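Local coordinates for nucleoprotein (Human coronavirus NL63, PDB 5N4K) that probably packages the viral RNA genome into a helical ribonucleocapsid, this chain being its N-terminal RNA-binding domain, at residues P27-S39 / P83-P95. Sequence-based numbering, arbitrary orientation.
With SO4 (sulfate ion), chain F.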
# COMPACT_ATOMS: atom_id res chain seq x y z
N PRO A 27 6.07 -5.37 -0.49
CA PRO A 27 6.17 -4.35 0.54
C PRO A 27 6.39 -4.97 1.90
O PRO A 27 6.09 -6.16 2.12
CB PRO A 27 4.81 -3.67 0.47
CG PRO A 27 3.93 -4.59 -0.14
CD PRO A 27 4.73 -5.41 -1.11
N PRO A 28 6.93 -4.17 2.82
CA PRO A 28 7.32 -4.77 4.09
C PRO A 28 6.15 -5.23 4.93
O PRO A 28 5.10 -4.58 4.99
CB PRO A 28 8.03 -3.64 4.83
CG PRO A 28 8.14 -2.57 3.88
CD PRO A 28 7.30 -2.74 2.72
N PRO A 29 6.36 -6.36 5.67
CA PRO A 29 5.34 -6.81 6.58
C PRO A 29 5.36 -6.05 7.90
O PRO A 29 6.37 -5.54 8.32
CB PRO A 29 5.72 -8.30 6.87
CG PRO A 29 7.00 -8.53 6.31
CD PRO A 29 7.56 -7.28 5.70
N SER A 30 4.22 -6.03 8.55
CA SER A 30 4.05 -5.42 9.88
C SER A 30 4.54 -6.37 10.94
O SER A 30 4.41 -7.57 10.82
CB SER A 30 2.58 -5.12 10.09
OG SER A 30 2.23 -4.66 11.39
N PHE A 31 5.05 -5.81 12.01
CA PHE A 31 5.37 -6.61 13.19
C PHE A 31 4.14 -7.20 13.82
O PHE A 31 4.28 -8.15 14.67
CB PHE A 31 6.10 -5.79 14.24
CG PHE A 31 7.51 -5.45 13.90
CD1 PHE A 31 8.48 -6.40 14.04
CD2 PHE A 31 7.93 -4.20 13.49
CE1 PHE A 31 9.79 -6.18 13.71
CE2 PHE A 31 9.26 -3.95 13.16
CZ PHE A 31 10.23 -4.96 13.26
N TYR A 32 2.95 -6.68 13.56
CA TYR A 32 1.75 -7.03 14.27
C TYR A 32 0.67 -7.60 13.36
O TYR A 32 0.60 -7.26 12.20
CB TYR A 32 1.16 -5.81 15.03
CG TYR A 32 2.14 -5.24 15.97
CD1 TYR A 32 2.38 -5.84 17.23
CD2 TYR A 32 2.94 -4.11 15.65
CE1 TYR A 32 3.37 -5.39 18.09
CE2 TYR A 32 3.93 -3.65 16.47
CZ TYR A 32 4.15 -4.29 17.68
OH TYR A 32 5.03 -3.85 18.59
N MET A 33 -0.19 -8.45 13.92
CA MET A 33 -1.43 -8.78 13.28
C MET A 33 -2.24 -7.53 12.98
O MET A 33 -2.17 -6.55 13.73
CB MET A 33 -2.27 -9.75 14.17
CG MET A 33 -1.66 -11.18 14.19
SD MET A 33 -1.62 -12.02 12.62
CE MET A 33 -3.37 -12.40 12.37
N PRO A 34 -3.06 -7.56 11.94
CA PRO A 34 -3.95 -6.42 11.65
C PRO A 34 -5.11 -6.33 12.61
O PRO A 34 -5.45 -7.29 13.34
CB PRO A 34 -4.44 -6.69 10.25
CG PRO A 34 -4.39 -8.19 10.11
CD PRO A 34 -3.26 -8.63 10.96
N LEU A 35 -5.78 -5.17 12.58
CA LEU A 35 -7.10 -5.02 13.15
C LEU A 35 -8.09 -5.03 11.99
O LEU A 35 -7.78 -4.66 10.82
CB LEU A 35 -7.26 -3.72 13.92
CG LEU A 35 -6.19 -3.50 14.95
CD1 LEU A 35 -6.42 -2.09 15.59
CD2 LEU A 35 -6.16 -4.59 15.96
N LEU A 36 -9.35 -5.38 12.33
CA LEU A 36 -10.45 -5.33 11.43
C LEU A 36 -11.32 -4.10 11.80
O LEU A 36 -11.59 -3.89 12.97
CB LEU A 36 -11.22 -6.68 11.62
CG LEU A 36 -12.15 -6.96 10.52
CD1 LEU A 36 -11.42 -7.34 9.21
CD2 LEU A 36 -13.05 -8.12 11.01
N VAL A 37 -11.79 -3.37 10.80
CA VAL A 37 -12.65 -2.21 11.03
C VAL A 37 -14.05 -2.57 10.60
O VAL A 37 -14.34 -2.61 9.40
CB VAL A 37 -12.18 -0.99 10.26
CG1 VAL A 37 -12.95 0.22 10.73
CG2 VAL A 37 -10.73 -0.68 10.55
N SER A 38 -14.91 -2.87 11.59
CA SER A 38 -16.28 -3.25 11.27
C SER A 38 -17.17 -1.98 11.31
O SER A 38 -16.67 -0.81 11.35
CB SER A 38 -16.70 -4.39 12.19
OG SER A 38 -15.84 -5.53 11.96
N SER A 39 -18.45 -2.13 11.43
CA SER A 39 -19.39 -0.96 11.23
C SER A 39 -19.13 -0.04 9.96
O SER A 39 -18.46 -0.47 9.02
CB SER A 39 -19.53 -0.18 12.54
OG SER A 39 -20.71 0.57 12.62
N PRO A 83 -15.10 -5.84 5.58
CA PRO A 83 -14.49 -4.87 6.43
C PRO A 83 -13.01 -4.75 6.09
O PRO A 83 -12.30 -5.69 5.84
CB PRO A 83 -14.65 -5.45 7.81
CG PRO A 83 -15.95 -6.22 7.68
CD PRO A 83 -15.83 -6.88 6.38
N PRO A 84 -12.56 -3.48 6.09
CA PRO A 84 -11.13 -3.31 5.81
C PRO A 84 -10.26 -3.78 6.94
O PRO A 84 -10.71 -3.86 8.08
CB PRO A 84 -10.97 -1.80 5.58
CG PRO A 84 -12.14 -1.20 6.15
CD PRO A 84 -13.26 -2.20 6.15
N LYS A 85 -9.02 -4.12 6.64
CA LYS A 85 -8.03 -4.37 7.63
C LYS A 85 -7.07 -3.16 7.71
O LYS A 85 -6.95 -2.39 6.78
CB LYS A 85 -7.23 -5.63 7.36
CG LYS A 85 -8.02 -6.91 7.71
CD LYS A 85 -7.24 -8.15 7.28
CE LYS A 85 -8.14 -9.33 7.55
NZ LYS A 85 -7.55 -10.59 7.01
N VAL A 86 -6.48 -2.99 8.88
CA VAL A 86 -5.42 -2.00 9.07
C VAL A 86 -4.20 -2.67 9.65
O VAL A 86 -4.30 -3.50 10.58
CB VAL A 86 -5.89 -0.80 9.94
CG1 VAL A 86 -6.88 0.06 9.19
CG2 VAL A 86 -6.47 -1.24 11.29
N HIS A 87 -3.02 -2.29 9.16
CA HIS A 87 -1.75 -2.83 9.67
C HIS A 87 -0.88 -1.70 10.19
O HIS A 87 -0.78 -0.64 9.54
CB HIS A 87 -1.00 -3.55 8.54
CG HIS A 87 -1.72 -4.68 7.89
ND1 HIS A 87 -1.44 -5.97 8.20
CD2 HIS A 87 -2.66 -4.67 6.96
CE1 HIS A 87 -2.25 -6.76 7.53
NE2 HIS A 87 -2.99 -6.01 6.75
N PHE A 88 -0.22 -1.93 11.33
CA PHE A 88 0.54 -0.86 11.97
C PHE A 88 1.99 -0.93 11.57
O PHE A 88 2.62 -2.02 11.54
CB PHE A 88 0.50 -1.04 13.51
CG PHE A 88 1.40 -0.05 14.19
CD1 PHE A 88 0.95 1.24 14.40
CD2 PHE A 88 2.67 -0.39 14.57
CE1 PHE A 88 1.78 2.20 14.96
CE2 PHE A 88 3.53 0.56 15.13
CZ PHE A 88 3.07 1.84 15.30
N TYR A 89 2.58 0.23 11.35
CA TYR A 89 3.99 0.38 11.08
C TYR A 89 4.51 1.59 11.85
O TYR A 89 3.90 2.63 11.91
CB TYR A 89 4.22 0.62 9.59
CG TYR A 89 3.73 -0.50 8.72
CD1 TYR A 89 2.44 -0.50 8.23
CD2 TYR A 89 4.60 -1.53 8.37
CE1 TYR A 89 1.98 -1.57 7.41
CE2 TYR A 89 4.11 -2.56 7.60
CZ TYR A 89 2.87 -2.53 7.19
OH TYR A 89 2.38 -3.60 6.33
N TYR A 90 5.71 1.44 12.42
CA TYR A 90 6.39 2.55 13.09
C TYR A 90 6.74 3.63 12.09
O TYR A 90 7.05 3.35 10.93
CB TYR A 90 7.63 2.00 13.83
CG TYR A 90 7.25 1.07 15.00
CD1 TYR A 90 6.93 1.61 16.25
CD2 TYR A 90 7.29 -0.30 14.89
CE1 TYR A 90 6.54 0.81 17.31
CE2 TYR A 90 6.92 -1.12 15.90
CZ TYR A 90 6.54 -0.56 17.09
OH TYR A 90 6.14 -1.39 18.14
N LEU A 91 6.85 4.83 12.58
CA LEU A 91 7.23 5.96 11.76
C LEU A 91 8.59 5.70 11.09
O LEU A 91 9.53 5.27 11.72
CB LEU A 91 7.28 7.26 12.62
CG LEU A 91 7.58 8.54 11.85
CD1 LEU A 91 6.53 8.91 10.85
CD2 LEU A 91 7.66 9.64 12.91
N GLY A 92 8.65 5.95 9.78
CA GLY A 92 9.87 5.70 9.00
C GLY A 92 10.12 4.29 8.66
O GLY A 92 11.25 3.96 8.20
N THR A 93 9.09 3.44 8.75
CA THR A 93 9.14 2.04 8.35
C THR A 93 7.91 1.75 7.53
O THR A 93 7.04 2.58 7.41
CB THR A 93 9.23 1.10 9.54
OG1 THR A 93 7.92 0.94 10.14
CG2 THR A 93 10.25 1.61 10.63
N GLY A 94 7.88 0.53 6.98
CA GLY A 94 6.67 0.05 6.26
C GLY A 94 6.54 0.59 4.86
O GLY A 94 7.49 1.18 4.31
N PRO A 95 5.38 0.36 4.25
CA PRO A 95 5.12 0.81 2.85
C PRO A 95 5.18 2.26 2.69
O PRO A 95 5.39 2.76 1.57
CB PRO A 95 3.74 0.23 2.57
CG PRO A 95 3.08 0.06 3.91
CD PRO A 95 4.20 -0.31 4.82
S SO4 F . -7.44 -10.95 3.46
O1 SO4 F . -8.76 -10.74 2.84
O2 SO4 F . -7.15 -9.97 4.52
O3 SO4 F . -6.50 -10.59 2.40
O4 SO4 F . -7.24 -12.29 4.07
O HOH W 1 -0.66 -4.60 12.31
O HOH W 2 5.09 -2.93 12.31
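L35 and V86 face each other as an antiparallel hydrogen-bonded pair: L35 N donates to V86 O (3.0 Å) and V86 N to L35 O (2.9 Å, N-H...O angle 163°). L36 and K85 form the next, non-hydrogen-bonded pair, and V37 N then reaches P84 O at 3.0 Å. The paired stretch is short: 27-34 is not strand, and there S30 and two waters make links to F88. S30 OG donates to F88 O at 2.7 Å, on a lone pair in the carbonyl plane; chi1 of 174° turns OG away from the S30 N and places it there. The same OG accepts from Y32 N, closing an ST turn. Water 1 accepts a hydrogen bond from F88 N and donates to S30 OG and M33 O; water 2 joins F31 N to F88 O, giving that buried carbonyl a second donor.

On the side of K85 and H87, P34 CB lies over one face of the H87 ring, 3.7 Å from the centroid of that ring, and S30 CB meets the Y89 ring off-centre. CD1 of L36 packs on K85 CG at 3.7 Å, while the extended lysine chain carries NZ to a sulfate oxygen (O2, 2.6 Å). On the other side, Y32 and Y90 cross at about a right angle and share a hydroxyl-hydroxyl hydrogen bond (OH to OH, 2.7 Å); F88 CE2 sits over the centre of the Y90 ring.

The contact joins strand 35-37 to strand 80-90 in the antiparallel sheet of the coronavirus nucleocapsid N-terminal domain: strand 80-90 lies between 35-37 and 63-73, and 145-147 flanks 35-37 beyond. From strand 63-73, Q69 hydrogen-bonds H87 NE2 and, with R71, the sulfate, probably from the crystallisation liquor, whereas F88 packs edge-to-face on W66 and touches V111 of strand 108-112.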